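Local atomic coordinates of computational Design of Enzyme (Synthetic construct, PDB entry 3TP4), a protein that is of unconfirmed function but was computationally designed as an enzyme, apparently to carry an activated-serine catalytic triad on a family 26 glycosyl hydrolase-like TIM barrel. Residues A15-L20 against L165-F170; I32-H37 against T352-E357; L196-V201 against D237-V242. All blocks are in the same frame, centred on the assembly; numbering follows the deposited sequence.

Interaction 1: A15-L20 against L165-F170; sequences AETRSL and LIPIVF
Glu16, Thr17 and Leu20 of helix 15-27 pack on Pro167, and Leu20 also on Val169, in a buried, mostly apolar contact at the N-terminal end of the strands of a TIM barrel. Helix 15-27 precedes the first barrel strand, 32-37. Residues 165-167 lead into strand 168-174, one of the parallel strands of the barrel wall. The helix thus lies against the start of that strand. Thr17 and Leu20 also touch Leu214 on the neighbouring strand 213-217.

Pro167 is the central group. Its ring meets the helix backbone as well as side chains: CG lies 3.5 Å from Thr17 N, beside the Glu16-Thr17 peptide. Thr17 runs alongside the Pro167 ring, the two side chains pointing in opposite senses, with Thr17 OG1 3.6 Å from Pro167 CG. This hydroxyl is hydrogen-bonded to Thr14 OG1, back along the chain. Leu20 has CG anti to its backbone N (chi1 177°), and its CD2 methyl reaches Pro167 CB at 3.7 Å. The same methyl meets Val169 CG2 more loosely, at 4.3 Å.

No direct hydrogen bond crosses between 15-20 and 165-170. The polar link is a water at the edge of the apolar patch. Glu16 bends at chi2 (77°), which folds its carboxylate back beside the helix. The water donates to Glu16 OE1 at 2.7 Å and to the Leu165 carbonyl O at 2.7 Å.

Interaction 2: I32-H37 against T352-E357; sequences ILFGHH and TLFASE
Phe34 and Phe354 meet beside a short parallel ladder that pairs strand 32-37 with strand 352-353. Their ring planes are 25° apart, with centroids separated by 5.2 Å. The rings are near parallel but offset, with little face-to-face overlap. The closest approach is at their rims, Phe34 CD2 to Phe354 CE2 at 3.5 Å. Phe34 CB sits over one face of the Phe354 ring, toward its rim, in a CH-pi contact 4.2 Å from the centroid. The CA-CB bond of Phe354 does not aim at strand 32-37. With CG anti to the carbonyl carbon (chi1 -74°), however, its ring end comes nearer, and CE2 and CZ meet Phe34. Val56 of helix 55-60 touches both phenylalanine side chains, and Phe343 meets Phe34 edge-to-face.

Leu33 and Leu353 are on one face of the sheet. Their side chains cross obliquely, with Leu33 CD2 3.8 Å from Leu353 CD1. Val27 of helix 15-27 touches both. Ile32 and Thr352 are on the other face and meet loosely through their CG2 methyls, 4.3 Å apart. Thr352 OG1 turns to the carbonyls of Tyr346 and Asp349.

Strand 32-37 is the first strand of the TIM barrel, and 352-353 adds a short parallel segment to it outside the regular wall. Leu353 is held through its own N and O, which bond to the residues on either side of Leu33. Its N donates to Ile32 O at 2.9 Å. Its O accepts from Phe34 N at 3.0 Å. Beyond Leu353 the chain turns into a 3-10 segment, and Glu357 OE1 accepts from Phe354 N at 2.8 Å. Farther along strand 32-37, His37 NE2 is hydrogen-bonded to Ser70 OG and ND1 to Glu320 OE2, consistent with a Ser-His-Glu triad of the kind the design aimed at.

Interaction 3: L196-V201 against D237-V242; sequences LYRFTV and DAFVDV
Arg198 and Phe239 form the main contact between helix 190-207 and the loop that leads into strand 242-249, on the outer layer of the TIM barrel. Arg198 CG stands over the centre of the Phe239 ring in a CH-pi contact, 3.5 Å from the centroid and 4° off the ring normal. The Arg198 chain is extended from CG to NE and crosses the ring side chain at about a right angle. Its guanidinium plane is tilted 39° from the ring. The charged end is held by a salt bridge from NH1 to Glu195 and by a hydrogen bond from NE to Pro235 O. His376, from the Ig-like region of the chain, meets the Phe239 ring edge-to-face.

Apolar contacts add to this. Val201 CB approaches the ring edge, 4.2 Å from Phe239 CD1. Beside it, Tyr197 CE1 meets Phe239 CB and Val240 CG2, each at 4.2 Å.

No hydrogen bond joins residues 196-201 to 237-242. Phe239 O is buried here without a hydrogen-bonding partner in the model. It lies in the plane of the Tyr197 ring, at its edge, 3.3 Å from Tyr197 CE1.

All three interactions belong to the TIM-barrel part of the chain and involve its curled parallel sheet or the helices and loops around it. Interactions 1 and 2 have centres about 17 Å apart. They are joined by the consecutive helix 15-27 and strand 32-37, and their segments alternate along the chain. Interaction 3 comes after interaction 1 closes, with its centre about 16 Å from that of interaction 1. The two touch where Phe170 CE2 packs on Thr200 CG2 at 4.2 Å. Interactions 2 and 3 are about 26 Å apart between centres. Interaction 2 closes a loop of 314 residues that holds most of the barrel, including interaction 3.

Interaction 1: A15-L20 against L165-F170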
ATOM      1  N   ALA A  15       2.686 -15.538  12.708  1.00 37.00           N
ATOM      2  CA  ALA A  15       1.813 -15.305  13.841  1.00 35.31           C
ATOM      3  C   ALA A  15       1.758 -13.812  14.166  1.00 27.45           C
ATOM      4  O   ALA A  15       0.688 -13.251  14.394  1.00 33.87           O
ATOM      5  CB  ALA A  15       2.328 -16.095  15.062  1.00 35.41           C
ATOM      6  N   GLU A  16       2.925 -13.179  14.194  1.00 30.27           N
ATOM      7  CA  GLU A  16       3.014 -11.766  14.563  1.00 32.11           C
ATOM      8  C   GLU A  16       2.308 -10.889  13.531  1.00 31.28           C
ATOM      9  O   GLU A  16       1.687  -9.878  13.871  1.00 34.58           O
ATOM     10  CB  GLU A  16       4.472 -11.341  14.724  1.00 29.21           C
ATOM     11  CG  GLU A  16       5.158 -11.917  15.984  1.00 33.84           C
ATOM     12  CD  GLU A  16       5.551 -13.388  15.832  1.00 43.13           C
ATOM     13  OE1 GLU A  16       5.552 -13.912  14.692  1.00 40.16           O
ATOM     14  OE2 GLU A  16       5.860 -14.025  16.860  1.00 50.00           O
ATOM     15  N   THR A  17       2.399 -11.302  12.274  1.00 26.59           N
ATOM     16  CA  THR A  17       1.781 -10.581  11.164  1.00 30.33           C
ATOM     17  C   THR A  17       0.260 -10.671  11.217  1.00 33.28           C
ATOM     18  O   THR A  17      -0.430  -9.659  11.068  1.00 29.85           O
ATOM     19  CB  THR A  17       2.295 -11.119   9.821  1.00 33.08           C
ATOM     20  OG1 THR A  17       3.717 -10.969   9.783  1.00 29.58           O
ATOM     21  CG2 THR A  17       1.672 -10.350   8.649  1.00 30.42           C
ATOM     22  N   ARG A  18      -0.258 -11.881  11.427  1.00 28.96           N
ATOM     23  CA  ARG A  18      -1.689 -12.058  11.652  1.00 25.37           C
ATOM     24  C   ARG A  18      -2.136 -11.277  12.878  1.00 32.17           C
ATOM     25  O   ARG A  18      -3.204 -10.669  12.876  1.00 31.99           O
ATOM     26  CB  ARG A  18      -2.068 -13.544  11.791  1.00 30.61           C
ATOM     27  CG  ARG A  18      -1.518 -14.434  10.652  1.00 38.57           C
ATOM     28  CD  ARG A  18      -2.113 -15.845  10.639  1.00 42.26           C
ATOM     29  NE  ARG A  18      -2.019 -16.530  11.926  1.00 51.42           N
ATOM     30  CZ  ARG A  18      -0.981 -17.258  12.326  1.00 44.05           C
ATOM     31  NH1 ARG A  18       0.080 -17.407  11.548  1.00 42.94           N
ATOM     32  NH2 ARG A  18      -1.006 -17.838  13.516  1.00 45.41           N
ATOM     33  N   SER A  19      -1.326 -11.315  13.936  1.00 29.37           N
ATOM     34  CA  SER A  19      -1.615 -10.536  15.138  1.00 31.93           C
ATOM     35  C   SER A  19      -1.765  -9.049  14.806  1.00 30.31           C
ATOM     36  O   SER A  19      -2.713  -8.384  15.247  1.00 32.05           O
ATOM     37  CB  SER A  19      -0.493 -10.718  16.170  1.00 30.59           C
ATOM     38  OG  SER A  19      -0.734  -9.925  17.315  1.00 29.43           O
ATOM     39  N   LEU A  20      -0.822  -8.523  14.034  1.00 28.82           N
ATOM     40  CA  LEU A  20      -0.839  -7.098  13.704  1.00 28.84           C
ATOM     41  C   LEU A  20      -2.130  -6.723  12.991  1.00 27.54           C
ATOM     42  O   LEU A  20      -2.745  -5.705  13.304  1.00 26.89           O
ATOM     43  CB  LEU A  20       0.366  -6.717  12.834  1.00 21.96           C
ATOM     44  CG  LEU A  20       0.400  -5.253  12.371  1.00 22.24           C
ATOM     45  CD1 LEU A  20       0.326  -4.273  13.554  1.00 22.73           C
ATOM     46  CD2 LEU A  20       1.639  -4.964  11.522  1.00 21.50           C
ATOM     47  N   LEU A 165      10.499 -12.514  12.348  1.00 37.65           N
ATOM     48  CA  LEU A 165      10.192 -11.537  11.317  1.00 32.36           C
ATOM     49  C   LEU A 165       9.325 -10.434  11.913  1.00 32.66           C
ATOM     50  O   LEU A 165       8.388 -10.710  12.659  1.00 36.32           O
ATOM     51  CB  LEU A 165       9.465 -12.192  10.135  1.00 30.27           C
ATOM     52  CG  LEU A 165      10.308 -13.144   9.277  1.00 36.65           C
ATOM     53  CD1 LEU A 165       9.431 -14.157   8.561  1.00 36.68           C
ATOM     54  CD2 LEU A 165      11.169 -12.370   8.285  1.00 35.27           C
ATOM     55  N   ILE A 166       9.648  -9.195  11.571  1.00 29.51           N
ATOM     56  CA  ILE A 166       8.846  -8.042  11.967  1.00 31.94           C
ATOM     57  C   ILE A 166       7.770  -7.775  10.907  1.00 29.66           C
ATOM     58  O   ILE A 166       8.085  -7.615   9.729  1.00 30.66           O
ATOM     59  CB  ILE A 166       9.743  -6.805  12.081  1.00 27.57           C
ATOM     60  CG1 ILE A 166      10.873  -7.057  13.087  1.00 31.59           C
ATOM     61  CG2 ILE A 166       8.931  -5.573  12.466  1.00 22.52           C
ATOM     62  CD1 ILE A 166      11.915  -5.976  13.078  1.00 31.05           C
ATOM     63  N   PRO A 167       6.494  -7.743  11.316  1.00 30.20           N
ATOM     64  CA  PRO A 167       5.449  -7.480  10.319  1.00 30.60           C
ATOM     65  C   PRO A 167       5.585  -6.088   9.713  1.00 28.73           C
ATOM     66  O   PRO A 167       6.008  -5.149  10.390  1.00 32.84           O
ATOM     67  CB  PRO A 167       4.148  -7.609  11.124  1.00 25.40           C
ATOM     68  CG  PRO A 167       4.527  -8.486  12.298  1.00 32.30           C
ATOM     69  CD  PRO A 167       5.933  -8.079  12.636  1.00 30.71           C
ATOM     70  N   ILE A 168       5.248  -5.975   8.434  1.00 30.63           N
ATOM     71  CA  ILE A 168       5.369  -4.729   7.696  1.00 25.49           C
ATOM     72  C   ILE A 168       4.095  -4.496   6.887  1.00 27.78           C
ATOM     73  O   ILE A 168       3.611  -5.401   6.202  1.00 27.84           O
ATOM     74  CB  ILE A 168       6.580  -4.770   6.729  1.00 27.77           C
ATOM     75  CG1 ILE A 168       7.892  -4.740   7.513  1.00 31.30           C
ATOM     76  CG2 ILE A 168       6.555  -3.586   5.770  1.00 24.85           C
ATOM     77  CD1 ILE A 168       9.106  -5.003   6.647  1.00 36.86           C
ATOM     78  N   VAL A 169       3.534  -3.301   6.993  1.00 24.43           N
ATOM     79  CA  VAL A 169       2.402  -2.930   6.153  1.00 25.09           C
ATOM     80  C   VAL A 169       2.979  -2.388   4.859  1.00 28.80           C
ATOM     81  O   VAL A 169       3.528  -1.277   4.826  1.00 23.89           O
ATOM     82  CB  VAL A 169       1.530  -1.861   6.833  1.00 24.01           C
ATOM     83  CG1 VAL A 169       0.339  -1.506   5.948  1.00 21.65           C
ATOM     84  CG2 VAL A 169       1.072  -2.359   8.196  1.00 23.27           C
ATOM     85  N   PHE A 170       2.911  -3.202   3.811  1.00 26.23           N
ATOM     86  CA  PHE A 170       3.541  -2.881   2.535  1.00 28.27           C
ATOM     87  C   PHE A 170       2.510  -2.309   1.584  1.00 24.75           C
ATOM     88  O   PHE A 170       1.476  -2.928   1.354  1.00 25.61           O
ATOM     89  CB  PHE A 170       4.151  -4.145   1.908  1.00 23.01           C
ATOM     90  CG  PHE A 170       4.747  -3.913   0.562  1.00 25.44           C
ATOM     91  CD1 PHE A 170       5.755  -2.971   0.389  1.00 27.73           C
ATOM     92  CD2 PHE A 170       4.310  -4.637  -0.540  1.00 24.73           C
ATOM     93  CE1 PHE A 170       6.315  -2.755  -0.853  1.00 27.83           C
ATOM     94  CE2 PHE A 170       4.868  -4.426  -1.787  1.00 27.08           C
ATOM     95  CZ  PHE A 170       5.867  -3.487  -1.947  1.00 26.05           C
TER
HETATM   96  O   HOH W   1       6.887 -12.918  12.573  1.00 35.28           O

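Interaction 2: I32-H37 against T352-E357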
ATOM      1  N   ILE A  32      -6.318   6.331  17.262  1.00 25.88           N
ATOM      2  CA  ILE A  32      -5.737   6.301  15.931  1.00 26.38           C
ATOM      3  C   ILE A  32      -4.220   6.502  16.043  1.00 29.73           C
ATOM      4  O   ILE A  32      -3.753   7.484  16.631  1.00 26.17           O
ATOM      5  CB  ILE A  32      -6.417   7.331  15.004  1.00 23.38           C
ATOM      6  CG1 ILE A  32      -5.950   7.153  13.549  1.00 24.48           C
ATOM      7  CG2 ILE A  32      -6.177   8.751  15.514  1.00 24.70           C
ATOM      8  CD1 ILE A  32      -6.863   7.840  12.523  1.00 23.16           C
ATOM      9  N   LEU A  33      -3.454   5.544  15.530  1.00 22.33           N
ATOM     10  CA  LEU A  33      -2.004   5.624  15.642  1.00 22.68           C
ATOM     11  C   LEU A  33      -1.473   6.760  14.769  1.00 25.20           C
ATOM     12  O   LEU A  33      -1.758   6.829  13.568  1.00 23.30           O
ATOM     13  CB  LEU A  33      -1.312   4.322  15.202  1.00 24.57           C
ATOM     14  CG  LEU A  33      -1.684   2.878  15.579  1.00 34.81           C
ATOM     15  CD1 LEU A  33      -0.439   2.053  15.884  1.00 33.99           C
ATOM     16  CD2 LEU A  33      -2.707   2.726  16.669  1.00 28.02           C
ATOM     17  N   PHE A  34      -0.685   7.643  15.367  1.00 24.54           N
ATOM     18  CA  PHE A  34      -0.017   8.677  14.590  1.00 26.02           C
ATOM     19  C   PHE A  34       1.250   8.124  13.942  1.00 24.63           C
ATOM     20  O   PHE A  34       2.079   7.503  14.607  1.00 24.44           O
ATOM     21  CB  PHE A  34       0.358   9.888  15.452  1.00 22.60           C
ATOM     22  CG  PHE A  34       1.237  10.865  14.728  1.00 22.73           C
ATOM     23  CD1 PHE A  34       0.712  11.653  13.710  1.00 21.18           C
ATOM     24  CD2 PHE A  34       2.597  10.957  15.024  1.00 24.65           C
ATOM     25  CE1 PHE A  34       1.521  12.550  13.025  1.00 18.96           C
ATOM     26  CE2 PHE A  34       3.418  11.849  14.347  1.00 22.71           C
ATOM     27  CZ  PHE A  34       2.888  12.650  13.358  1.00 23.80           C
ATOM     28  N   GLY A  35       1.395   8.358  12.645  1.00 22.84           N
ATOM     29  CA  GLY A  35       2.571   7.911  11.914  1.00 23.57           C
ATOM     30  C   GLY A  35       3.351   9.060  11.300  1.00 24.51           C
ATOM     31  O   GLY A  35       2.800  10.131  11.020  1.00 23.16           O
ATOM     32  N   HIS A  36       4.647   8.839  11.099  1.00 24.68           N
ATOM     33  CA  HIS A  36       5.508   9.852  10.510  1.00 26.14           C
ATOM     34  C   HIS A  36       6.518   9.178   9.593  1.00 25.46           C
ATOM     35  O   HIS A  36       7.112   8.157   9.952  1.00 25.95           O
ATOM     36  CB  HIS A  36       6.226  10.647  11.605  1.00 23.76           C
ATOM     37  CG  HIS A  36       7.017  11.814  11.095  1.00 25.74           C
ATOM     38  ND1 HIS A  36       8.239  12.170  11.624  1.00 24.19           N
ATOM     39  CD2 HIS A  36       6.751  12.717  10.120  1.00 23.50           C
ATOM     40  CE1 HIS A  36       8.701  13.232  10.989  1.00 24.02           C
ATOM     41  NE2 HIS A  36       7.818  13.586  10.073  1.00 25.07           N
ATOM     42  N   HIS A  37       6.692   9.756   8.411  1.00 25.40           N
ATOM     43  CA  HIS A  37       7.560   9.195   7.372  1.00 28.00           C
ATOM     44  C   HIS A  37       9.028   9.534   7.624  1.00 28.56           C
ATOM     45  O   HIS A  37       9.372  10.698   7.875  1.00 28.09           O
ATOM     46  CB  HIS A  37       7.125   9.716   6.002  1.00 29.39           C
ATOM     47  CG  HIS A  37       7.499   8.815   4.866  1.00 29.68           C
ATOM     48  ND1 HIS A  37       6.789   7.675   4.555  1.00 33.67           N
ATOM     49  CD2 HIS A  37       8.511   8.884   3.969  1.00 30.62           C
ATOM     50  CE1 HIS A  37       7.348   7.079   3.516  1.00 32.17           C
ATOM     51  NE2 HIS A  37       8.394   7.794   3.140  1.00 32.73           N
ATOM     52  N   THR A 352      -5.153  10.088  20.038  1.00 25.73           N
ATOM     53  CA  THR A 352      -3.983   9.770  19.208  1.00 24.18           C
ATOM     54  C   THR A 352      -2.982   8.884  19.932  1.00 27.35           C
ATOM     55  O   THR A 352      -2.588   9.189  21.054  1.00 29.14           O
ATOM     56  CB  THR A 352      -3.247  11.044  18.725  1.00 22.20           C
ATOM     57  OG1 THR A 352      -2.895  11.849  19.862  1.00 25.07           O
ATOM     58  CG2 THR A 352      -4.149  11.845  17.764  1.00 20.50           C
ATOM     59  N   LEU A 353      -2.556   7.801  19.282  1.00 23.17           N
ATOM     60  CA  LEU A 353      -1.645   6.861  19.927  1.00 27.45           C
ATOM     61  C   LEU A 353      -0.232   7.002  19.401  1.00 28.70           C
ATOM     62  O   LEU A 353      -0.005   7.114  18.195  1.00 23.23           O
ATOM     63  CB  LEU A 353      -2.122   5.416  19.768  1.00 26.90           C
ATOM     64  CG  LEU A 353      -3.507   5.129  20.365  1.00 32.61           C
ATOM     65  CD1 LEU A 353      -3.952   3.701  20.076  1.00 34.19           C
ATOM     66  CD2 LEU A 353      -3.502   5.391  21.855  1.00 36.79           C
ATOM     67  N   PHE A 354       0.714   7.003  20.329  1.00 24.72           N
ATOM     68  CA  PHE A 354       2.124   7.053  19.984  1.00 28.83           C
ATOM     69  C   PHE A 354       2.799   5.753  20.433  1.00 27.56           C
ATOM     70  O   PHE A 354       2.142   4.879  21.005  1.00 28.93           O
ATOM     71  CB  PHE A 354       2.750   8.310  20.592  1.00 26.46           C
ATOM     72  CG  PHE A 354       2.357   9.570  19.871  1.00 27.63           C
ATOM     73  CD1 PHE A 354       1.027   9.988  19.848  1.00 24.91           C
ATOM     74  CD2 PHE A 354       3.305  10.319  19.189  1.00 23.32           C
ATOM     75  CE1 PHE A 354       0.648  11.133  19.171  1.00 26.20           C
ATOM     76  CE2 PHE A 354       2.939  11.462  18.504  1.00 24.67           C
ATOM     77  CZ  PHE A 354       1.605  11.872  18.489  1.00 27.67           C
ATOM     78  N   ALA A 355       4.093   5.624  20.160  1.00 27.05           N
ATOM     79  CA  ALA A 355       4.828   4.378  20.391  1.00 29.42           C
ATOM     80  C   ALA A 355       4.603   3.729  21.752  1.00 36.89           C
ATOM     81  O   ALA A 355       4.346   2.523  21.829  1.00 29.81           O
ATOM     82  CB  ALA A 355       6.309   4.593  20.171  1.00 32.16           C
ATOM     83  N   SER A 356       4.732   4.505  22.825  1.00 32.60           N
ATOM     84  CA  SER A 356       4.594   3.920  24.154  1.00 33.90           C
ATOM     85  C   SER A 356       3.155   3.486  24.446  1.00 37.91           C
ATOM     86  O   SER A 356       2.896   2.811  25.436  1.00 40.97           O
ATOM     87  CB  SER A 356       5.106   4.872  25.243  1.00 37.18           C
ATOM     88  OG  SER A 356       4.286   6.020  25.327  1.00 44.50           O
ATOM     89  N   GLU A 357       2.215   3.858  23.586  1.00 31.29           N
ATOM     90  CA  GLU A 357       0.839   3.422  23.793  1.00 27.16           C
ATOM     91  C   GLU A 357       0.454   2.201  22.956  1.00 30.93           C
ATOM     92  O   GLU A 357      -0.679   1.738  23.017  1.00 31.50           O
ATOM     93  CB  GLU A 357      -0.141   4.574  23.556  1.00 31.70           C
ATOM     94  CG  GLU A 357      -0.053   5.652  24.642  1.00 42.05           C
ATOM     95  CD  GLU A 357      -0.412   7.025  24.130  1.00 44.42           C
ATOM     96  OE1 GLU A 357       0.052   7.392  23.032  1.00 32.93           O
ATOM     97  OE2 GLU A 357      -1.177   7.731  24.821  1.00 56.36           O
TER

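Interaction 3: L196-V201 against D237-V242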
ATOM      1  N   LEU A 196      -1.063  -5.250 -12.175  1.00 22.76           N
ATOM      2  CA  LEU A 196       0.245  -4.926 -11.602  1.00 25.54           C
ATOM      3  C   LEU A 196       0.236  -5.220 -10.102  1.00 26.32           C
ATOM      4  O   LEU A 196       1.155  -5.847  -9.577  1.00 25.56           O
ATOM      5  CB  LEU A 196       0.608  -3.445 -11.829  1.00 25.00           C
ATOM      6  CG  LEU A 196       1.745  -2.867 -10.970  1.00 27.47           C
ATOM      7  CD1 LEU A 196       3.056  -3.588 -11.221  1.00 26.89           C
ATOM      8  CD2 LEU A 196       1.925  -1.344 -11.177  1.00 26.81           C
ATOM      9  N   TYR A 197      -0.805  -4.751  -9.420  1.00 24.38           N
ATOM     10  CA  TYR A 197      -0.903  -4.942  -7.974  1.00 20.51           C
ATOM     11  C   TYR A 197      -0.985  -6.443  -7.672  1.00 20.29           C
ATOM     12  O   TYR A 197      -0.308  -6.942  -6.763  1.00 23.81           O
ATOM     13  CB  TYR A 197      -2.135  -4.212  -7.419  1.00 21.18           C
ATOM     14  CG  TYR A 197      -2.184  -4.119  -5.902  1.00 21.69           C
ATOM     15  CD1 TYR A 197      -2.515  -5.227  -5.124  1.00 23.53           C
ATOM     16  CD2 TYR A 197      -1.925  -2.914  -5.252  1.00 24.54           C
ATOM     17  CE1 TYR A 197      -2.566  -5.143  -3.726  1.00 22.14           C
ATOM     18  CE2 TYR A 197      -1.975  -2.819  -3.859  1.00 24.04           C
ATOM     19  CZ  TYR A 197      -2.293  -3.938  -3.106  1.00 25.11           C
ATOM     20  OH  TYR A 197      -2.328  -3.845  -1.729  1.00 31.60           O
ATOM     21  N   ARG A 198      -1.821  -7.153  -8.428  1.00 21.74           N
ATOM     22  CA  ARG A 198      -2.053  -8.588  -8.188  1.00 26.10           C
ATOM     23  C   ARG A 198      -0.773  -9.392  -8.400  1.00 27.35           C
ATOM     24  O   ARG A 198      -0.419 -10.237  -7.575  1.00 26.76           O
ATOM     25  CB  ARG A 198      -3.191  -9.121  -9.070  1.00 25.22           C
ATOM     26  CG  ARG A 198      -4.585  -8.598  -8.656  1.00 27.19           C
ATOM     27  CD  ARG A 198      -5.599  -8.734  -9.779  1.00 25.61           C
ATOM     28  NE  ARG A 198      -6.901  -8.178  -9.417  1.00 23.86           N
ATOM     29  CZ  ARG A 198      -7.892  -7.969 -10.286  1.00 27.24           C
ATOM     30  NH1 ARG A 198      -7.736  -8.256 -11.571  1.00 26.19           N
ATOM     31  NH2 ARG A 198      -9.043  -7.466  -9.870  1.00 28.31           N
ATOM     32  N   PHE A 199      -0.081  -9.130  -9.508  1.00 27.76           N
ATOM     33  CA  PHE A 199       1.219  -9.756  -9.742  1.00 28.61           C
ATOM     34  C   PHE A 199       2.189  -9.454  -8.618  1.00 27.42           C
ATOM     35  O   PHE A 199       2.921 -10.325  -8.172  1.00 23.84           O
ATOM     36  CB  PHE A 199       1.846  -9.285 -11.051  1.00 28.00           C
ATOM     37  CG  PHE A 199       3.245  -9.795 -11.260  1.00 26.52           C
ATOM     38  CD1 PHE A 199       3.464 -11.113 -11.640  1.00 27.38           C
ATOM     39  CD2 PHE A 199       4.341  -8.963 -11.071  1.00 26.03           C
ATOM     40  CE1 PHE A 199       4.748 -11.592 -11.831  1.00 29.35           C
ATOM     41  CE2 PHE A 199       5.632  -9.430 -11.267  1.00 23.87           C
ATOM     42  CZ  PHE A 199       5.837 -10.749 -11.635  1.00 28.20           C
ATOM     43  N   THR A 200       2.219  -8.203  -8.176  1.00 26.86           N
ATOM     44  CA  THR A 200       3.127  -7.822  -7.103  1.00 27.65           C
ATOM     45  C   THR A 200       2.893  -8.700  -5.871  1.00 30.43           C
ATOM     46  O   THR A 200       3.849  -9.196  -5.240  1.00 22.44           O
ATOM     47  CB  THR A 200       2.948  -6.339  -6.728  1.00 29.15           C
ATOM     48  OG1 THR A 200       3.392  -5.512  -7.813  1.00 25.03           O
ATOM     49  CG2 THR A 200       3.745  -5.989  -5.473  1.00 28.79           C
ATOM     50  N   VAL A 201       1.621  -8.880  -5.525  1.00 20.53           N
ATOM     51  CA  VAL A 201       1.268  -9.666  -4.349  1.00 22.41           C
ATOM     52  C   VAL A 201       1.643 -11.128  -4.561  1.00 23.87           C
ATOM     53  O   VAL A 201       2.212 -11.775  -3.687  1.00 23.39           O
ATOM     54  CB  VAL A 201      -0.230  -9.588  -4.034  1.00 25.58           C
ATOM     55  CG1 VAL A 201      -0.594 -10.661  -3.026  1.00 29.29           C
ATOM     56  CG2 VAL A 201      -0.602  -8.205  -3.484  1.00 26.63           C
ATOM     57  N   ASP A 237     -10.632  -8.123  -3.028  1.00 28.88           N
ATOM     58  CA  ASP A 237     -10.601  -8.612  -1.651  1.00 29.52           C
ATOM     59  C   ASP A 237      -9.480  -9.610  -1.370  1.00 30.48           C
ATOM     60  O   ASP A 237      -8.951  -9.656  -0.257  1.00 26.19           O
ATOM     61  CB  ASP A 237     -11.932  -9.261  -1.273  1.00 29.91           C
ATOM     62  CG  ASP A 237     -13.103  -8.302  -1.369  1.00 35.14           C
ATOM     63  OD1 ASP A 237     -12.889  -7.077  -1.470  1.00 33.25           O
ATOM     64  OD2 ASP A 237     -14.250  -8.786  -1.327  1.00 33.19           O
ATOM     65  N   ALA A 238      -9.115 -10.417  -2.360  1.00 28.83           N
ATOM     66  CA  ALA A 238      -8.070 -11.419  -2.151  1.00 27.30           C
ATOM     67  C   ALA A 238      -6.680 -10.800  -2.130  1.00 26.35           C
ATOM     68  O   ALA A 238      -5.689 -11.500  -1.935  1.00 28.86           O
ATOM     69  CB  ALA A 238      -8.139 -12.498  -3.236  1.00 28.60           C
ATOM     70  N   PHE A 239      -6.603  -9.489  -2.335  1.00 23.93           N
ATOM     71  CA  PHE A 239      -5.306  -8.841  -2.557  1.00 28.21           C
ATOM     72  C   PHE A 239      -4.963  -7.690  -1.614  1.00 27.01           C
ATOM     73  O   PHE A 239      -3.808  -7.274  -1.548  1.00 25.04           O
ATOM     74  CB  PHE A 239      -5.210  -8.364  -4.011  1.00 27.15           C
ATOM     75  CG  PHE A 239      -5.273  -9.485  -5.001  1.00 25.30           C
ATOM     76  CD1 PHE A 239      -4.142 -10.224  -5.289  1.00 28.26           C
ATOM     77  CD2 PHE A 239      -6.470  -9.824  -5.613  1.00 22.27           C
ATOM     78  CE1 PHE A 239      -4.189 -11.287  -6.184  1.00 26.58           C
ATOM     79  CE2 PHE A 239      -6.531 -10.880  -6.518  1.00 28.17           C
ATOM     80  CZ  PHE A 239      -5.377 -11.609  -6.805  1.00 25.83           C
ATOM     81  N   VAL A 240      -5.959  -7.181  -0.895  1.00 24.11           N
ATOM     82  CA  VAL A 240      -5.778  -6.011  -0.034  1.00 24.37           C
ATOM     83  C   VAL A 240      -6.172  -6.313   1.419  1.00 28.01           C
ATOM     84  O   VAL A 240      -7.258  -6.845   1.661  1.00 28.50           O
ATOM     85  CB  VAL A 240      -6.653  -4.837  -0.526  1.00 24.89           C
ATOM     86  CG1 VAL A 240      -6.527  -3.636   0.417  1.00 25.26           C
ATOM     87  CG2 VAL A 240      -6.273  -4.444  -1.963  1.00 27.11           C
ATOM     88  N   ASP A 241      -5.295  -5.984   2.370  1.00 23.76           N
ATOM     89  CA  ASP A 241      -5.619  -6.094   3.801  1.00 23.31           C
ATOM     90  C   ASP A 241      -6.093  -4.761   4.402  1.00 25.35           C
ATOM     91  O   ASP A 241      -6.967  -4.736   5.275  1.00 24.79           O
ATOM     92  CB  ASP A 241      -4.396  -6.548   4.608  1.00 19.78           C
ATOM     93  CG  ASP A 241      -3.950  -7.967   4.278  1.00 25.66           C
ATOM     94  OD1 ASP A 241      -4.786  -8.904   4.352  1.00 30.18           O
ATOM     95  OD2 ASP A 241      -2.748  -8.135   3.956  1.00 24.44           O
ATOM     96  N   VAL A 242      -5.495  -3.664   3.943  1.00 20.26           N
ATOM     97  CA  VAL A 242      -5.720  -2.326   4.521  1.00 21.64           C
ATOM     98  C   VAL A 242      -6.144  -1.337   3.435  1.00 26.54           C
ATOM     99  O   VAL A 242      -5.433  -1.157   2.444  1.00 22.83           O
ATOM    100  CB  VAL A 242      -4.431  -1.761   5.187  1.00 24.45           C
ATOM    101  CG1 VAL A 242      -4.633  -0.306   5.650  1.00 25.72           C
ATOM    102  CG2 VAL A 242      -3.979  -2.639   6.362  1.00 24.24           C
TER